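Local coordinates for uncharacterized protein (Bacteroides fragilis, PDB 3EUR) that is of unknown function but has a thioredoxin-like fold with a CxxC motif, consistent with a role in thiol-disulphide chemistry, at residues A[27-32]-A[67-72]; A[77-82]-A[95-100]; A[36-41]-A[109-114]. One frame throughout, in Å; residues are numbered along the deposited sequence. Where two conformers were deposited one is given.

Interaction 1. Residues A[27-32]-A[67-72]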
loop_
_atom_site.group_PDB
_atom_site.type_symbol
_atom_site.label_atom_id
_atom_site.label_comp_id
_atom_site.label_asym_id
_atom_site.label_seq_id
_atom_site.Cartn_x
_atom_site.Cartn_y
_atom_site.Cartn_z
ATOM N N TYR A 27 3.158 4.136 -10.891
ATOM C CA TYR A 27 4.380 4.661 -11.456
ATOM C C TYR A 27 4.413 6.194 -11.423
ATOM O O TYR A 27 5.476 6.775 -11.438
ATOM C CB TYR A 27 4.612 4.140 -12.898
ATOM C CG TYR A 27 5.020 2.694 -12.971
ATOM C CD1 TYR A 27 5.112 1.870 -11.862
ATOM C CD2 TYR A 27 5.302 2.134 -14.203
ATOM C CE1 TYR A 27 5.493 0.541 -11.977
ATOM C CE2 TYR A 27 5.698 0.813 -14.326
ATOM C CZ TYR A 27 5.752 0.006 -13.216
ATOM O OH TYR A 27 6.097 -1.310 -13.398
ATOM N N GLN A 28 3.247 6.820 -11.373
ATOM C CA GLN A 28 3.143 8.274 -11.262
ATOM C C GLN A 28 3.265 8.807 -9.808
ATOM O O GLN A 28 3.259 10.008 -9.625
ATOM C CB GLN A 28 1.814 8.737 -11.811
ATOM C CG GLN A 28 1.613 8.527 -13.314
ATOM C CD GLN A 28 0.150 8.611 -13.718
ATOM O OE1 GLN A 28 -0.727 8.847 -12.897
ATOM N NE2 GLN A 28 -0.109 8.411 -14.994
ATOM N N PHE A 29 3.317 7.917 -8.821
ATOM C CA PHE A 29 3.231 8.292 -7.402
ATOM C C PHE A 29 4.584 8.692 -6.888
ATOM O O PHE A 29 5.471 7.847 -6.807
ATOM C CB PHE A 29 2.698 7.083 -6.641
ATOM C CG PHE A 29 2.419 7.322 -5.183
ATOM C CD1 PHE A 29 1.276 8.016 -4.815
ATOM C CD2 PHE A 29 3.230 6.825 -4.180
ATOM C CE1 PHE A 29 0.972 8.212 -3.468
ATOM C CE2 PHE A 29 2.929 7.008 -2.856
ATOM C CZ PHE A 29 1.785 7.693 -2.492
ATOM N N PRO A 30 4.794 9.965 -6.506
ATOM C CA PRO A 30 6.157 10.377 -6.143
ATOM C C PRO A 30 6.501 10.144 -4.688
ATOM O O PRO A 30 5.793 10.642 -3.822
ATOM C CB PRO A 30 6.141 11.889 -6.475
ATOM C CG PRO A 30 4.724 12.300 -6.158
ATOM C CD PRO A 30 3.866 11.114 -6.597
ATOM N N ALA A 31 7.587 9.450 -4.441
ATOM C CA ALA A 31 8.049 9.241 -3.065
ATOM C C ALA A 31 9.442 8.654 -3.094
ATOM O O ALA A 31 9.704 7.748 -3.900
ATOM C CB ALA A 31 7.123 8.342 -2.269
ATOM N N GLU A 32 10.322 9.076 -2.186
ATOM C CA GLU A 32 11.614 8.395 -2.054
ATOM C C GLU A 32 11.393 6.911 -1.706
ATOM O O GLU A 32 12.107 6.050 -2.214
ATOM C CB GLU A 32 12.485 9.086 -1.027
ATOM C CG GLU A 32 13.882 8.479 -0.937
ATOM C CD GLU A 32 14.756 9.100 0.130
ATOM O OE1 GLU A 32 14.214 9.492 1.154
ATOM O OE2 GLU A 32 15.991 9.190 -0.098
ATOM N N LYS A 67 9.867 11.474 3.357
ATOM C CA LYS A 67 10.685 10.491 2.614
ATOM C C LYS A 67 9.754 9.336 2.189
ATOM O O LYS A 67 9.960 8.727 1.121
ATOM C CB LYS A 67 11.768 9.957 3.486
ATOM C CG LYS A 67 12.811 10.966 3.827
ATOM C CD LYS A 67 13.776 10.469 4.878
ATOM C CE LYS A 67 14.662 9.346 4.506
ATOM N NZ LYS A 67 15.639 9.694 3.449
ATOM N N LEU A 68 8.815 8.913 3.028
ATOM C CA LEU A 68 7.966 7.751 2.795
ATOM C C LEU A 68 6.537 8.168 2.703
ATOM O O LEU A 68 6.058 8.959 3.507
ATOM C CB LEU A 68 8.148 6.733 3.944
ATOM C CG LEU A 68 7.406 5.384 3.810
ATOM C CD1 LEU A 68 8.299 4.268 4.413
ATOM C CD2 LEU A 68 6.060 5.410 4.360
ATOM N N LYS A 69 5.827 7.610 1.723
ATOM C CA LYS A 69 4.412 7.785 1.571
ATOM C C LYS A 69 3.752 6.404 1.506
ATOM O O LYS A 69 4.251 5.506 0.853
ATOM C CB LYS A 69 4.034 8.624 0.348
ATOM C CG LYS A 69 4.529 10.078 0.487
ATOM C CD LYS A 69 4.154 10.955 -0.626
ATOM C CE LYS A 69 2.636 11.273 -0.623
ATOM N NZ LYS A 69 2.124 12.064 0.536
ATOM N N VAL A 70 2.635 6.290 2.166
ATOM C CA VAL A 70 1.809 5.093 2.181
ATOM C C VAL A 70 0.782 5.206 1.042
ATOM O O VAL A 70 0.037 6.206 0.952
ATOM C CB VAL A 70 1.095 4.901 3.516
ATOM C CG1 VAL A 70 0.170 3.675 3.474
ATOM C CG2 VAL A 70 2.093 4.768 4.683
ATOM N N LEU A 71 0.741 4.179 0.187
ATOM C CA LEU A 71 -0.266 4.021 -0.856
ATOM C C LEU A 71 -1.044 2.774 -0.507
ATOM O O LEU A 71 -0.539 1.660 -0.610
ATOM C CB LEU A 71 0.416 3.903 -2.221
ATOM C CG LEU A 71 -0.551 3.754 -3.400
ATOM C CD1 LEU A 71 -1.513 4.895 -3.501
ATOM C CD2 LEU A 71 0.271 3.597 -4.669
ATOM N N SER A 72 -2.262 2.965 -0.013
ATOM C CA SER A 72 -3.154 1.867 0.280
ATOM C C SER A 72 -3.992 1.537 -0.939
ATOM O O SER A 72 -4.546 2.441 -1.599
ATOM C CB SER A 72 -4.068 2.203 1.430
ATOM O OG SER A 72 -5.297 1.473 1.414
#

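Interaction 2. Residues A[77-82]-A[95-100]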
loop_
_atom_site.group_PDB
_atom_site.type_symbol
_atom_site.label_atom_id
_atom_site.label_comp_id
_atom_site.label_asym_id
_atom_site.label_seq_id
_atom_site.Cartn_x
_atom_site.Cartn_y
_atom_site.Cartn_z
ATOM N N GLU A 77 -14.066 -6.122 -4.640
ATOM C CA GLU A 77 -15.323 -5.599 -5.282
ATOM C C GLU A 77 -16.220 -4.749 -4.422
ATOM O O GLU A 77 -17.172 -4.123 -4.942
ATOM C CB GLU A 77 -16.201 -6.783 -5.767
ATOM C CG GLU A 77 -15.534 -7.611 -6.829
ATOM C CD GLU A 77 -14.569 -8.627 -6.261
ATOM O OE1 GLU A 77 -14.451 -8.729 -5.010
ATOM O OE2 GLU A 77 -13.907 -9.313 -7.063
ATOM N N GLU A 78 -16.005 -4.712 -3.113
ATOM C CA GLU A 78 -16.971 -4.096 -2.204
ATOM C C GLU A 78 -16.680 -2.644 -1.997
ATOM O O GLU A 78 -16.302 -2.206 -0.888
ATOM C CB GLU A 78 -17.019 -4.836 -0.863
ATOM C CG GLU A 78 -17.361 -6.256 -1.014
ATOM C CD GLU A 78 -18.724 -6.401 -1.646
ATOM O OE1 GLU A 78 -19.667 -5.721 -1.174
ATOM O OE2 GLU A 78 -18.828 -7.131 -2.642
ATOM N N LEU A 79 -16.919 -1.877 -3.049
ATOM C CA LEU A 79 -16.604 -0.465 -3.016
ATOM C C LEU A 79 -17.363 0.242 -1.903
ATOM O O LEU A 79 -16.836 1.099 -1.237
ATOM C CB LEU A 79 -16.819 0.185 -4.386
ATOM C CG LEU A 79 -16.474 1.684 -4.430
ATOM C CD1 LEU A 79 -15.019 1.938 -4.044
ATOM C CD2 LEU A 79 -16.771 2.297 -5.788
ATOM N N ASP A 80 -18.641 -0.091 -1.711
ATOM C CA ASP A 80 -19.399 0.590 -0.672
ATOM C C ASP A 80 -18.797 0.380 0.743
ATOM O O ASP A 80 -18.765 1.287 1.568
ATOM C CB ASP A 80 -20.897 0.197 -0.771
ATOM C CG ASP A 80 -21.599 0.887 -1.956
ATOM O OD1 ASP A 80 -20.933 1.658 -2.673
ATOM O OD2 ASP A 80 -22.827 0.719 -2.161
ATOM N N GLU A 81 -18.345 -0.821 0.996
ATOM C CA GLU A 81 -17.684 -1.158 2.256
ATOM C C GLU A 81 -16.311 -0.521 2.422
ATOM O O GLU A 81 -15.974 -0.078 3.522
ATOM C CB GLU A 81 -17.513 -2.657 2.353
ATOM C CG GLU A 81 -17.140 -3.110 3.752
ATOM C CD GLU A 81 -17.083 -4.618 3.870
ATOM O OE1 GLU A 81 -17.494 -5.269 2.883
ATOM O OE2 GLU A 81 -16.617 -5.144 4.934
ATOM N N TRP A 82 -15.492 -0.546 1.371
ATOM C CA TRP A 82 -14.288 0.285 1.362
ATOM C C TRP A 82 -14.646 1.734 1.659
ATOM O O TRP A 82 -13.998 2.379 2.494
ATOM C CB TRP A 82 -13.602 0.209 0.038
ATOM C CG TRP A 82 -12.336 1.005 0.030
ATOM C CD1 TRP A 82 -11.119 0.592 0.492
ATOM C CD2 TRP A 82 -12.175 2.328 -0.445
ATOM N NE1 TRP A 82 -10.207 1.600 0.369
ATOM C CE2 TRP A 82 -10.818 2.657 -0.263
ATOM C CE3 TRP A 82 -13.021 3.263 -1.053
ATOM C CZ2 TRP A 82 -10.297 3.907 -0.628
ATOM C CZ3 TRP A 82 -12.509 4.525 -1.385
ATOM C CH2 TRP A 82 -11.144 4.804 -1.204
ATOM N N ASN A 95 -5.198 6.685 -0.328
ATOM C CA ASN A 95 -6.049 5.547 -0.120
ATOM C C ASN A 95 -6.938 5.345 -1.351
ATOM O O ASN A 95 -7.815 6.141 -1.582
ATOM C CB ASN A 95 -6.848 5.808 1.175
ATOM C CG ASN A 95 -5.917 6.097 2.410
ATOM O OD1 ASN A 95 -5.044 5.257 2.710
ATOM N ND2 ASN A 95 -6.133 7.259 3.160
ATOM N N GLY A 96 -6.675 4.319 -2.146
ATOM C CA GLY A 96 -7.395 4.103 -3.374
ATOM C C GLY A 96 -7.938 2.706 -3.533
ATOM O O GLY A 96 -7.614 1.798 -2.778
ATOM N N TYR A 97 -8.792 2.561 -4.529
ATOM C CA TYR A 97 -9.323 1.263 -4.941
ATOM C C TYR A 97 -9.036 1.004 -6.412
ATOM O O TYR A 97 -8.788 1.901 -7.203
ATOM C CB TYR A 97 -10.830 1.145 -4.618
ATOM C CG TYR A 97 -11.711 2.127 -5.345
ATOM C CD1 TYR A 97 -12.353 1.766 -6.533
ATOM C CD2 TYR A 97 -11.945 3.396 -4.843
ATOM C CE1 TYR A 97 -13.219 2.674 -7.195
ATOM C CE2 TYR A 97 -12.823 4.275 -5.481
ATOM C CZ TYR A 97 -13.438 3.898 -6.645
ATOM O OH TYR A 97 -14.303 4.806 -7.249
ATOM N N ASP A 98 -9.102 -0.273 -6.760
ATOM C CA ASP A 98 -8.838 -0.734 -8.092
ATOM C C ASP A 98 -10.156 -0.877 -8.837
ATOM O O ASP A 98 -10.811 -1.921 -8.806
ATOM C CB ASP A 98 -8.130 -2.090 -7.985
ATOM C CG ASP A 98 -7.673 -2.665 -9.324
ATOM O OD1 ASP A 98 -8.084 -2.158 -10.393
ATOM O OD2 ASP A 98 -6.969 -3.699 -9.256
ATOM N N LYS A 99 -10.569 0.217 -9.469
ATOM C CA LYS A 99 -11.920 0.289 -10.016
ATOM C C LYS A 99 -12.213 -0.830 -10.974
ATOM O O LYS A 99 -13.286 -1.434 -10.901
ATOM C CB LYS A 99 -12.150 1.633 -10.709
ATOM C CG LYS A 99 -13.624 1.767 -11.226
ATOM C CD LYS A 99 -14.004 3.150 -11.643
ATOM C CE LYS A 99 -15.400 3.111 -12.333
ATOM N NZ LYS A 99 -15.600 4.212 -13.326
ATOM N N GLU A 100 -11.295 -1.077 -11.874
ATOM C CA GLU A 100 -11.469 -2.059 -12.930
ATOM C C GLU A 100 -11.114 -3.501 -12.521
ATOM O O GLU A 100 -11.181 -4.409 -13.341
ATOM C CB GLU A 100 -10.557 -1.641 -14.079
ATOM C CG GLU A 100 -10.477 -0.076 -14.350
ATOM C CD GLU A 100 -9.561 0.748 -13.358
ATOM O OE1 GLU A 100 -8.942 0.152 -12.459
ATOM O OE2 GLU A 100 -9.472 2.015 -13.464
#

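Interaction 3. Residues A[36-41]-A[109-114]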
loop_
_atom_site.group_PDB
_atom_site.type_symbol
_atom_site.label_atom_id
_atom_site.label_comp_id
_atom_site.label_asym_id
_atom_site.label_seq_id
_atom_site.Cartn_x
_atom_site.Cartn_y
_atom_site.Cartn_z
ATOM N N LEU A 36 3.536 0.305 -0.167
ATOM C CA LEU A 36 2.336 -0.162 -0.790
ATOM C C LEU A 36 1.631 -1.140 0.158
ATOM O O LEU A 36 2.219 -2.124 0.572
ATOM C CB LEU A 36 2.688 -0.864 -2.121
ATOM C CG LEU A 36 1.531 -1.498 -2.892
ATOM C CD1 LEU A 36 0.552 -0.427 -3.352
ATOM C CD2 LEU A 36 2.045 -2.256 -4.083
ATOM N N PHE A 37 0.408 -0.791 0.513
ATOM C CA PHE A 37 -0.374 -1.479 1.512
ATOM C C PHE A 37 -1.633 -2.039 0.866
ATOM O O PHE A 37 -2.590 -1.313 0.666
ATOM C CB PHE A 37 -0.632 -0.500 2.658
ATOM C CG PHE A 37 -1.613 -0.950 3.722
ATOM C CD1 PHE A 37 -1.863 -2.288 4.036
ATOM C CD2 PHE A 37 -2.245 0.014 4.498
ATOM C CE1 PHE A 37 -2.760 -2.617 5.027
ATOM C CE2 PHE A 37 -3.139 -0.326 5.485
ATOM C CZ PHE A 37 -3.383 -1.644 5.763
ATOM N N ILE A 38 -1.618 -3.324 0.519
ATOM C CA ILE A 38 -2.765 -3.983 -0.132
ATOM C C ILE A 38 -3.677 -4.468 0.953
ATOM O O ILE A 38 -3.252 -5.213 1.820
ATOM C CB ILE A 38 -2.326 -5.120 -1.050
ATOM C CG1 ILE A 38 -1.189 -4.699 -1.980
ATOM C CG2 ILE A 38 -3.528 -5.655 -1.794
ATOM C CD1 ILE A 38 -0.598 -5.821 -2.847
ATOM N N ASN A 39 -4.931 -4.035 0.955
ATOM C CA ASN A 39 -5.798 -4.222 2.141
ATOM C C ASN A 39 -7.192 -4.574 1.672
ATOM O O ASN A 39 -7.592 -4.245 0.549
ATOM C CB ASN A 39 -5.808 -2.938 2.947
ATOM C CG ASN A 39 -6.404 -1.802 2.207
ATOM O OD1 ASN A 39 -5.709 -1.004 1.534
ATOM N ND2 ASN A 39 -7.673 -1.729 2.232
ATOM N N ASN A 40 -7.932 -5.239 2.532
ATOM C CA ASN A 40 -9.374 -5.359 2.334
ATOM C C ASN A 40 -9.808 -5.086 3.705
ATOM O O ASN A 40 -9.596 -5.916 4.593
ATOM C CB ASN A 40 -9.833 -6.759 1.845
ATOM C CG ASN A 40 -11.314 -6.804 1.650
ATOM O OD1 ASN A 40 -12.052 -6.194 2.427
ATOM N ND2 ASN A 40 -11.770 -7.493 0.603
ATOM N N PRO A 41 -10.315 -3.893 3.922
ATOM C CA PRO A 41 -10.515 -3.499 5.303
ATOM C C PRO A 41 -11.749 -4.146 5.924
ATOM O O PRO A 41 -12.035 -3.894 7.100
ATOM C CB PRO A 41 -10.683 -1.982 5.233
ATOM C CG PRO A 41 -10.527 -1.573 3.811
ATOM C CD PRO A 41 -10.572 -2.794 2.964
ATOM N N TYR A 109 -0.522 -8.964 -8.520
ATOM C CA TYR A 109 0.019 -9.142 -7.187
ATOM C C TYR A 109 -0.669 -10.358 -6.574
ATOM O O TYR A 109 -1.835 -10.608 -6.801
ATOM C CB TYR A 109 -0.235 -7.927 -6.250
ATOM C CG TYR A 109 0.586 -6.696 -6.600
ATOM C CD1 TYR A 109 1.724 -6.362 -5.905
ATOM C CD2 TYR A 109 0.222 -5.885 -7.646
ATOM C CE1 TYR A 109 2.472 -5.266 -6.250
ATOM C CE2 TYR A 109 0.972 -4.803 -8.018
ATOM C CZ TYR A 109 2.107 -4.480 -7.317
ATOM O OH TYR A 109 2.873 -3.390 -7.638
ATOM N N ASP A 110 0.057 -11.094 -5.760
ATOM C CA ASP A 110 -0.486 -12.214 -4.988
ATOM C C ASP A 110 -1.344 -11.637 -3.877
ATOM O O ASP A 110 -0.829 -10.912 -3.030
ATOM C CB ASP A 110 0.666 -13.015 -4.410
ATOM C CG ASP A 110 0.255 -14.229 -3.619
ATOM O OD1 ASP A 110 -0.941 -14.529 -3.467
ATOM O OD2 ASP A 110 1.176 -14.907 -3.120
ATOM N N LEU A 111 -2.638 -11.955 -3.870
ATOM C CA LEU A 111 -3.591 -11.435 -2.933
ATOM C C LEU A 111 -3.985 -12.440 -1.853
ATOM O O LEU A 111 -4.855 -12.166 -1.045
ATOM C CB LEU A 111 -4.836 -10.938 -3.677
ATOM C CG LEU A 111 -4.604 -9.852 -4.711
ATOM C CD1 LEU A 111 -5.908 -9.460 -5.338
ATOM C CD2 LEU A 111 -3.896 -8.645 -4.102
ATOM N N ARG A 112 -3.373 -13.626 -1.836
ATOM C CA ARG A 112 -3.868 -14.686 -0.966
ATOM C C ARG A 112 -3.794 -14.311 0.488
ATOM O O ARG A 112 -4.629 -14.758 1.265
ATOM C CB ARG A 112 -3.123 -15.970 -1.207
ATOM C CG ARG A 112 -3.506 -16.565 -2.538
ATOM C CD ARG A 112 -2.665 -17.794 -2.862
ATOM N NE ARG A 112 -1.285 -17.386 -3.065
ATOM C CZ ARG A 112 -0.244 -18.189 -3.199
ATOM N NH1 ARG A 112 -0.418 -19.494 -3.121
ATOM N NH2 ARG A 112 0.953 -17.669 -3.378
ATOM N N ALA A 113 -2.776 -13.546 0.868
ATOM C CA ALA A 113 -2.542 -13.260 2.271
ATOM C C ALA A 113 -2.662 -11.810 2.651
ATOM O O ALA A 113 -1.984 -11.343 3.581
ATOM C CB ALA A 113 -1.124 -13.750 2.654
ATOM N N ILE A 114 -3.494 -11.069 1.983
ATOM C CA ILE A 114 -3.832 -9.658 2.370
ATOM C C ILE A 114 -4.241 -9.623 3.830
ATOM O O ILE A 114 -4.941 -10.541 4.283
ATOM C CB ILE A 114 -5.049 -9.108 1.564
ATOM C CG1 ILE A 114 -4.573 -8.599 0.218
ATOM C CG2 ILE A 114 -5.811 -7.940 2.348
ATOM C CD1 ILE A 114 -3.171 -8.992 -0.173
#

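Interaction 1. Residues A[27-32]-A[67-72]
In this thioredoxin-like fold, loop 27-32 lies over one face of the central sheet and meets strand 68-74. The tight part is at Phe-29. Its CG is anti to the backbone N (chi1 -174°), and the ring is directed at the strand. Leu-71 CB sits over one ring face, offset toward the rim, in a CH-pi contact 4.3 Å from the Phe-29 centroid and 23° off the normal. The tip of the ring also meets Lys-69, with Phe-29 CZ 3.7 Å from Lys-69 CB. Thr-34 and Thr-94, on the two neighbouring strands, touch Phe-29 as well, so the ring spans three strands. Leu-68 points the other way and packs on helix 57-64.

Packing loosens toward Glu-32. Ala-31 CB is 4.1 Å from Lys-69 CB. The Lys-69 chain bends at chi3 and chi4, which turns its amine away from the loop. Lys-69 CD still passes 3.6 Å from Pro-30 O. At the solvent side, Glu-32 and Lys-67 run side by side in the same direction. Glu-32 is extended, while Lys-67 curls at chi3 and chi4 around the carboxylate. The salt bridge joins Lys-67 NZ to the syn lone pair of Glu-32 OE1 at 2.7 Å.

Interaction 2. Residues A[77-82]-A[95-100]
Leu-79 and Trp-82 bring the start of helix 79-85 against strand 94-97, within a beta-alpha-beta unit of the thioredoxin-like fold. The centre is Tyr-97. Leu-79 CD1 sits over the middle of one ring face, 3.3 Å from the Tyr-97 centroid and 5° off the normal, a very close CH-pi contact. Leu-79 CD2 reaches farther along the ring and lies 3.8 Å from Tyr-97 OH. Trp-82 meets the same tyrosine at about a right angle along the side chains. Tyr-97 CD2 is 3.7 Å from Trp-82 CZ3, over the rim of one indole face, and the two ring planes are inclined at 59°.

Torsions set up this meeting. Leu-79 and Trp-82 both hold CG anti to the backbone N, so they reach out from the helix together. Tyr-97 has CG in the crowded position between N and the carbonyl carbon (chi1 63°). Further out, Glu-78 is the N-cap residue, and Trp-82 N bonds to Glu-78 O at 2.9 Å. Tyr-74, on strand 68-74, meets the Trp-82 ring and the Tyr-97 side chain. Tyr-97 is also paired through its backbone with Thr-17. At the indole edge, in its plane, Asn-95 O lies 3.5 Å from Trp-82 CZ2.

Interaction 3. Residues A[36-41]-A[109-114]
The Tyr-109 ring is met by two methyl groups from strand 33-38 of the central thioredoxin-like sheet. Leu-36 reaches it tip to tip, with Leu-36 CD2 3.7 Å from Tyr-109 CE1. Ile-38 crosses it obliquely nearer the root, and its CD1 is 3.9 Å from Tyr-109 CD1. Tyr-118 of strand 116-120 packs edge-to-face with the same ring. The phenol end is held by a hydrogen bond from Tyr-109 OH to Leu-12 O.

The other flat groups pair within loop 109-114. Arg-112 presents the NE side of its guanidinium to Asp-110, edge-on and nearly in its own plane. Arg-112 NE bonds to Asp-110 OD1 at 2.9 Å, and Arg-112 NH2 to Asp-110 OD2 at 2.8 Å. Both nitrogens meet the carboxylate from above its plane. Asp-110 OD1 also accepts the backbone N of Arg-112, which makes an Asx turn. Two donors thus meet OD1 and one meets OD2, which holds the carboxylate in place. A type I turn from Leu-111 to Ile-114 follows.

The turn directs Ile-114 at the end of the strand, where its side chain crosses Ile-38 at about a right angle. Ile-38 CG2 touches both Ile-114 CG1 and Leu-111 CD2, at 3.7 and 3.8 Å. Ile-114 precedes a proline that probably corresponds to the cis-proline of thioredoxins, and residues 39-41 lead toward the CxxC motif ending at Cys-46. The contact thus joins the end of strand 33-38 to a loop that in thioredoxins lies beside the active site. Asn-40 turns its amide away, to Asp-76 and to Gly-42 N. The given conformer of Ile-114 has a nearly eclipsed chi2 of 13°. Its CG2 packs on the backbone, 3.4 Å from Asn-40 N.

Overall arrangement
From the N terminus, loop 27-32 opens interaction 1, and 36-41 opens interaction 3 before the first has closed. Interaction 1 closes at 67-72, after the two helices 44-55 and 57-64. These two contacts therefore cross along the chain. Interaction 2 opens at 77-82 and closes at 95-100, so it follows interaction 1 in series and is nested inside interaction 3, which closes last at 109-114. All three reach the same sheet. Strand 68-74 lies between strands 33-38 and 94-97: Leu-71 O probably bonds to Phe-37 N, and Ser-72 O to Gly-96 N. Trp-82 CD1 packs 4.0 Å from Pro-41 CG, joining interactions 2 and 3.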